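Long-range contacts in SusD-like carbohydrate binding protein BF1063 (PDB 3I4G), which probably binds carbohydrate at the outer membrane as a SusD-family protein, as its relatives do in glycan uptake: residues K89-T94 with Y511-P516; S45-Y50 with E93-R98. All blocks are in the same frame, centred on the assembly; numbering follows the deposited sequence. Where two conformers were deposited one is given.

Contact 1: K89-T94 with Y511-P516; sequences KRYWET and YTWPIP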
loop_
_atom_site.group_PDB
_atom_site.type_symbol
_atom_site.label_atom_id
_atom_site.label_comp_id
_atom_site.label_asym_id
_atom_site.label_seq_id
_atom_site.Cartn_x
_atom_site.Cartn_y
_atom_site.Cartn_z
ATOM N N LYS A 89 7.873 11.801 11.368
ATOM C CA LYS A 89 8.766 12.869 10.907
ATOM C C LYS A 89 9.359 12.547 9.551
ATOM O O LYS A 89 9.477 13.458 8.706
ATOM C CB LYS A 89 9.859 13.145 11.932
ATOM C CG LYS A 89 10.863 14.217 11.538
ATOM C CD LYS A 89 10.228 15.584 11.418
ATOM C CE LYS A 89 11.165 16.620 10.792
ATOM N NZ LYS A 89 12.390 16.837 11.563
ATOM N N ARG A 90 9.722 11.284 9.278
ATOM C CA ARG A 90 10.216 10.922 7.940
ATOM C C ARG A 90 9.180 11.168 6.870
ATOM O O ARG A 90 9.493 11.699 5.806
ATOM C CB ARG A 90 10.638 9.447 7.831
ATOM C CG ARG A 90 11.917 9.044 8.567
ATOM C CD ARG A 90 13.171 9.512 7.880
ATOM N NE ARG A 90 13.381 8.861 6.593
ATOM C CZ ARG A 90 14.265 9.239 5.667
ATOM N NH1 ARG A 90 15.079 10.268 5.859
ATOM N NH2 ARG A 90 14.355 8.573 4.523
ATOM N N TYR A 91 7.962 10.690 7.085
ATOM C CA TYR A 91 6.919 10.900 6.083
ATOM C C TYR A 91 6.756 12.406 5.827
ATOM O O TYR A 91 6.640 12.833 4.685
ATOM C CB TYR A 91 5.610 10.300 6.516
ATOM C CG TYR A 91 5.434 8.806 6.363
ATOM C CD1 TYR A 91 5.420 8.224 5.103
ATOM C CD2 TYR A 91 5.173 7.991 7.455
ATOM C CE1 TYR A 91 5.139 6.873 4.933
ATOM C CE2 TYR A 91 4.917 6.615 7.292
ATOM C CZ TYR A 91 4.875 6.086 6.019
ATOM O OH TYR A 91 4.569 4.741 5.914
ATOM N N TRP A 92 6.702 13.195 6.892
ATOM C CA TRP A 92 6.572 14.644 6.765
ATOM C C TRP A 92 7.723 15.262 5.958
ATOM O O TRP A 92 7.509 16.037 4.984
ATOM C CB TRP A 92 6.549 15.280 8.144
ATOM C CG TRP A 92 6.453 16.784 8.163
ATOM C CD1 TRP A 92 7.478 17.667 8.072
ATOM C CD2 TRP A 92 5.254 17.575 8.336
ATOM N NE1 TRP A 92 6.995 18.963 8.144
ATOM C CE2 TRP A 92 5.642 18.928 8.330
ATOM C CE3 TRP A 92 3.907 17.266 8.518
ATOM C CZ2 TRP A 92 4.713 19.970 8.495
ATOM C CZ3 TRP A 92 2.994 18.311 8.657
ATOM C CH2 TRP A 92 3.412 19.631 8.654
ATOM N N GLU A 93 8.949 14.994 6.363
ATOM C CA GLU A 93 10.057 15.665 5.707
ATOM C C GLU A 93 10.242 15.194 4.265
ATOM O O GLU A 93 10.491 16.035 3.390
ATOM C CB GLU A 93 11.329 15.483 6.497
ATOM C CG GLU A 93 11.921 14.135 6.407
ATOM C CD GLU A 93 13.067 13.956 7.374
ATOM O OE1 GLU A 93 13.371 14.900 8.142
ATOM O OE2 GLU A 93 13.670 12.856 7.363
ATOM N N THR A 94 10.100 13.904 3.976
ATOM C CA THR A 94 10.261 13.488 2.588
ATOM C C THR A 94 9.165 14.122 1.729
ATOM O O THR A 94 9.423 14.500 0.559
ATOM C CB THR A 94 10.285 11.967 2.415
ATOM O OG1 THR A 94 9.046 11.406 2.857
ATOM C CG2 THR A 94 11.464 11.353 3.171
ATOM N N TYR A 511 -7.129 8.737 14.372
ATOM C CA TYR A 511 -7.462 9.045 12.989
ATOM C C TYR A 511 -6.626 10.189 12.411
ATOM O O TYR A 511 -6.660 10.407 11.199
ATOM C CB TYR A 511 -8.975 9.361 12.837
ATOM C CG TYR A 511 -9.800 8.096 12.880
ATOM C CD1 TYR A 511 -9.765 7.212 11.820
ATOM C CD2 TYR A 511 -10.627 7.811 13.925
ATOM C CE1 TYR A 511 -10.509 6.068 11.834
ATOM C CE2 TYR A 511 -11.394 6.632 13.963
ATOM C CZ TYR A 511 -11.322 5.791 12.889
ATOM O OH TYR A 511 -12.022 4.601 12.876
ATOM N N THR A 512 -5.885 10.923 13.254
ATOM C CA THR A 512 -5.062 12.027 12.766
ATOM C C THR A 512 -3.670 11.910 13.382
ATOM O O THR A 512 -3.533 11.751 14.619
ATOM C CB THR A 512 -5.663 13.368 13.164
ATOM O OG1 THR A 512 -7.014 13.472 12.692
ATOM C CG2 THR A 512 -4.886 14.516 12.526
ATOM N N TRP A 513 -2.630 11.991 12.568
ATOM C CA TRP A 513 -1.268 12.008 13.088
ATOM C C TRP A 513 -0.981 13.448 13.526
ATOM O O TRP A 513 -1.350 14.375 12.822
ATOM C CB TRP A 513 -0.247 11.628 12.028
ATOM C CG TRP A 513 -0.371 10.271 11.414
ATOM C CD1 TRP A 513 -1.198 9.245 11.761
ATOM C CD2 TRP A 513 0.478 9.763 10.386
ATOM N NE1 TRP A 513 -0.961 8.148 10.952
ATOM C CE2 TRP A 513 0.081 8.438 10.106
ATOM C CE3 TRP A 513 1.555 10.310 9.680
ATOM C CZ2 TRP A 513 0.701 7.682 9.127
ATOM C CZ3 TRP A 513 2.126 9.594 8.708
ATOM C CH2 TRP A 513 1.723 8.284 8.440
ATOM N N PRO A 514 -0.291 13.632 14.673
ATOM C CA PRO A 514 0.090 14.986 15.097
ATOM C C PRO A 514 1.181 15.562 14.193
ATOM O O PRO A 514 1.949 14.824 13.569
ATOM C CB PRO A 514 0.639 14.769 16.493
ATOM C CG PRO A 514 1.210 13.378 16.434
ATOM C CD PRO A 514 0.239 12.594 15.558
ATOM N N ILE A 515 1.250 16.886 14.112
ATOM C CA ILE A 515 2.331 17.529 13.443
ATOM C C ILE A 515 3.629 17.142 14.171
ATOM O O ILE A 515 3.662 17.158 15.393
ATOM C CB ILE A 515 2.155 19.066 13.519
ATOM C CG1 ILE A 515 0.873 19.568 12.848
ATOM C CG2 ILE A 515 3.367 19.768 12.873
ATOM C CD1 ILE A 515 0.767 19.273 11.383
ATOM N N PRO A 516 4.689 16.797 13.429
ATOM C CA PRO A 516 5.903 16.415 14.130
ATOM C C PRO A 516 6.383 17.489 15.109
ATOM O O PRO A 516 6.321 18.680 14.815
ATOM C CB PRO A 516 6.906 16.203 12.994
ATOM C CG PRO A 516 6.050 15.831 11.814
ATOM C CD PRO A 516 4.824 16.644 11.977
#
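P516 lies over one face of the W92 indole, its CD 3.6 Å above the ring plane and displaced toward the rim. The C-H groups beside a proline nitrogen are slightly polarised and suit an electron-rich ring; here CD stands 4.0 Å from the centroid of the six-membered ring, a CH-pi contact. I515 adds CG2 over the same face and brings CD1 to 3.6 Å from W92 CZ3. The CB of W92 points toward the loop, and chi1 of 179° sets CG anti to the backbone N. The one aromatic pair across the contact is Y91 with W513, meeting obliquely with planes inclined at 41°, W513 CH2 lying 3.6 Å from Y91 CD2.

The contact brings helix 86-109, in the N-terminal part of this SusD-family chain, against the loop ahead of the C-terminal helix 517-522, across more than 400 residues of sequence. P516 is the N-cap residue of that last helix, and its rigid ring presents CG and CD to the indole. K89 runs across P516 at about a right angle, laying the apolar CD of its long chain against P516 CB, while NZ hydrogen-bonds S518 OG. The polar ends of the buried aromatics are satisfied farther out: Y91 OH is bonded to the G52 carbonyl oxygen and W513 NE1 to Y455 OH, and the W513 ring stacks on Y139.

Contact 2: S45-Y50 with E93-R98; sequences SDWWSY and ETSYKR. With EDO (1,2-ethanediol), chain G.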
loop_
_atom_site.group_PDB
_atom_site.type_symbol
_atom_site.label_atom_id
_atom_site.label_comp_id
_atom_site.label_asym_id
_atom_site.label_seq_id
_atom_site.Cartn_x
_atom_site.Cartn_y
_atom_site.Cartn_z
ATOM N N SER A 45 11.273 6.088 3.085
ATOM C CA SER A 45 11.924 7.139 2.339
ATOM C C SER A 45 10.952 7.856 1.422
ATOM O O SER A 45 11.294 8.885 0.841
ATOM C CB SER A 45 13.097 6.613 1.511
ATOM O OG SER A 45 12.671 5.680 0.563
ATOM N N ASP A 46 9.749 7.313 1.272
ATOM C CA ASP A 46 8.713 7.868 0.414
ATOM C C ASP A 46 7.417 7.163 0.703
ATOM O O ASP A 46 7.445 6.050 1.197
ATOM C CB ASP A 46 9.031 7.641 -1.060
ATOM C CG ASP A 46 8.134 8.441 -1.946
ATOM O OD1 ASP A 46 8.249 9.678 -1.852
ATOM O OD2 ASP A 46 7.303 7.872 -2.690
ATOM N N TRP A 47 6.278 7.773 0.370
ATOM C CA TRP A 47 5.015 7.078 0.475
ATOM C C TRP A 47 4.997 5.803 -0.363
ATOM O O TRP A 47 4.177 4.917 -0.094
ATOM C CB TRP A 47 3.866 7.985 0.003
ATOM C CG TRP A 47 3.763 9.237 0.834
ATOM C CD1 TRP A 47 4.189 10.486 0.492
ATOM C CD2 TRP A 47 3.276 9.335 2.179
ATOM N NE1 TRP A 47 3.971 11.364 1.545
ATOM C CE2 TRP A 47 3.397 10.673 2.576
ATOM C CE3 TRP A 47 2.665 8.428 3.052
ATOM C CZ2 TRP A 47 2.978 11.112 3.822
ATOM C CZ3 TRP A 47 2.221 8.892 4.287
ATOM C CH2 TRP A 47 2.406 10.204 4.656
ATOM N N TRP A 48 5.858 5.694 -1.374
ATOM C CA TRP A 48 5.866 4.541 -2.267
ATOM C C TRP A 48 7.060 3.626 -2.077
ATOM O O TRP A 48 7.197 2.672 -2.819
ATOM C CB TRP A 48 5.814 4.983 -3.728
ATOM C CG TRP A 48 4.614 5.834 -4.028
ATOM C CD1 TRP A 48 3.365 5.695 -3.513
ATOM C CD2 TRP A 48 4.541 6.958 -4.931
ATOM N NE1 TRP A 48 2.531 6.642 -4.033
ATOM C CE2 TRP A 48 3.229 7.440 -4.891
ATOM C CE3 TRP A 48 5.463 7.604 -5.733
ATOM C CZ2 TRP A 48 2.818 8.532 -5.624
ATOM C CZ3 TRP A 48 5.059 8.691 -6.464
ATOM C CH2 TRP A 48 3.760 9.165 -6.394
ATOM N N SER A 49 7.934 3.914 -1.114
ATOM C CA SER A 49 9.070 3.032 -0.846
ATOM C C SER A 49 8.573 1.762 -0.159
ATOM O O SER A 49 7.408 1.675 0.270
ATOM C CB SER A 49 10.132 3.718 0.002
ATOM O OG SER A 49 9.763 3.811 1.376
ATOM N N TYR A 50 9.403 0.745 -0.052
ATOM C CA TYR A 50 8.856 -0.508 0.505
ATOM C C TYR A 50 8.429 -0.333 1.956
ATOM O O TYR A 50 7.426 -0.904 2.373
ATOM C CB TYR A 50 9.780 -1.727 0.286
ATOM C CG TYR A 50 11.030 -1.864 1.104
ATOM C CD1 TYR A 50 10.958 -2.281 2.417
ATOM C CD2 TYR A 50 12.284 -1.620 0.584
ATOM C CE1 TYR A 50 12.080 -2.462 3.162
ATOM C CE2 TYR A 50 13.418 -1.796 1.362
ATOM C CZ TYR A 50 13.313 -2.219 2.620
ATOM O OH TYR A 50 14.486 -2.375 3.344
ATOM N N GLU A 93 8.949 14.994 6.363
ATOM C CA GLU A 93 10.057 15.665 5.707
ATOM C C GLU A 93 10.242 15.194 4.265
ATOM O O GLU A 93 10.491 16.035 3.390
ATOM C CB GLU A 93 11.329 15.483 6.497
ATOM C CG GLU A 93 11.921 14.135 6.407
ATOM C CD GLU A 93 13.067 13.956 7.374
ATOM O OE1 GLU A 93 13.371 14.900 8.142
ATOM O OE2 GLU A 93 13.670 12.856 7.363
ATOM N N THR A 94 10.100 13.904 3.976
ATOM C CA THR A 94 10.261 13.488 2.588
ATOM C C THR A 94 9.165 14.122 1.729
ATOM O O THR A 94 9.423 14.500 0.559
ATOM C CB THR A 94 10.285 11.967 2.415
ATOM O OG1 THR A 94 9.046 11.406 2.857
ATOM C CG2 THR A 94 11.464 11.353 3.171
ATOM N N SER A 95 7.965 14.284 2.266
ATOM C CA SER A 95 6.882 14.940 1.519
ATOM C C SER A 95 7.250 16.360 1.168
ATOM O O SER A 95 7.176 16.772 0.014
ATOM C CB SER A 95 5.593 14.960 2.326
ATOM O OG SER A 95 5.118 13.637 2.628
ATOM N N TYR A 96 7.617 17.136 2.179
ATOM C CA TYR A 96 7.913 18.563 1.970
ATOM C C TYR A 96 9.192 18.761 1.191
ATOM O O TYR A 96 9.330 19.769 0.474
ATOM C CB TYR A 96 7.845 19.332 3.311
ATOM C CG TYR A 96 6.418 19.657 3.688
ATOM C CD1 TYR A 96 5.694 20.583 2.958
ATOM C CD2 TYR A 96 5.768 19.021 4.743
ATOM C CE1 TYR A 96 4.348 20.880 3.265
ATOM C CE2 TYR A 96 4.470 19.313 5.076
ATOM C CZ TYR A 96 3.754 20.248 4.333
ATOM O OH TYR A 96 2.449 20.570 4.677
ATOM N N LYS A 97 10.133 17.839 1.283
ATOM C CA LYS A 97 11.337 17.914 0.435
ATOM C C LYS A 97 10.917 17.777 -1.034
ATOM O O LYS A 97 11.305 18.603 -1.869
ATOM C CB LYS A 97 12.368 16.856 0.799
ATOM C CG LYS A 97 13.708 17.024 0.115
ATOM C CD LYS A 97 14.802 16.209 0.770
ATOM C CE LYS A 97 16.182 16.574 0.209
ATOM N N ARG A 98 10.114 16.765 -1.375
ATOM C CA ARG A 98 9.689 16.616 -2.737
ATOM C C ARG A 98 8.818 17.813 -3.162
ATOM O O ARG A 98 9.017 18.339 -4.257
ATOM C CB ARG A 98 8.908 15.322 -2.956
ATOM C CG ARG A 98 8.346 15.332 -4.343
ATOM C CD ARG A 98 7.602 14.131 -4.749
ATOM N NE ARG A 98 8.448 13.009 -5.119
ATOM C CZ ARG A 98 8.552 11.896 -4.430
ATOM N NH1 ARG A 98 8.022 11.793 -3.232
ATOM N NH2 ARG A 98 9.251 10.897 -4.919
HETATM C C1 EDO G . 9.849 6.810 -4.469
HETATM O O1 EDO G . 10.217 8.194 -4.225
HETATM C C2 EDO G . 9.976 6.459 -5.923
HETATM O O2 EDO G . 9.096 7.284 -6.714
HETATM O O HOH W 1 7.423 11.129 0.281
#
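R98 reaches D46 through a buried salt bridge in which NH1 points almost straight at OD1, with an N-H...O angle of 177°. The separation of R98 NH1 and D46 OD1, 2.5 Å, is very short, and D46 was modelled in two conformers, so its exact value is doubtful. OD1 lies in the guanidinium plane and is approached on its syn side, although the two flat groups stand 75° apart. Beside this pair, W47 NE1 donates to S95 OG at 2.8 Å, the hydroxyl sitting at the indole edge and tilted 20° from its plane; a small serine leaves room for the ring to come close to the helix. T94 sets its methyl CG2 3.4 Å from S45 O.

The next shell begins with a water that donates both to D46 OD1, at 2.7 Å, and to T94 OG1, joining carboxylate and helix; T94 OG1 is itself hydrogen-bonded to R90 O, one turn back. The other carboxylate oxygen, OD2, accepts from W48 N at 2.9 Å, which makes an Asx turn; residues D46 to S49 also form a type I beta turn. Aspartate thus fits twice, one oxygen folding its own loop and the other holding helix 86-109. S49 follows as N-cap of helix 50-54, its OG bonded to G52 N.

Farther out, R98 is held by further bonds of its guanidinium: NE to L31 O, and NH2 to Y32 O and, at 3.0 Å, to O1 of a 1,2-ethanediol probably left from crystallisation. The diol is also bonded to Y32 O and R33 O. S95 OG is anchored to Y91 O in the preceding helical turn, and W48 NE1 bonds to Y135 OH on helix 116-139.

Overall arrangement
Contacts 1 and 2 use overlapping parts of helix 86-109, sharing E93 and T94, and their centres are 11 Å apart. Through this helix the loop at 511-516, near the C-terminus, and the loop at 45-50, near the N-terminus, are tied to one element. They also meet directly: the W47 ring stacks on Y91, with W47 CZ3 3.4 Å from Y91 CD1, and W47 CH2 comes within 4.1 Å of W513 CZ3, so the aromatic packing of the two is continuous. Contact 1 is largely apolar, whereas contact 2 is polar. Each has an ethanediol nearby, one about 4 Å from the W92 side chain; neither identifies a carbohydrate site.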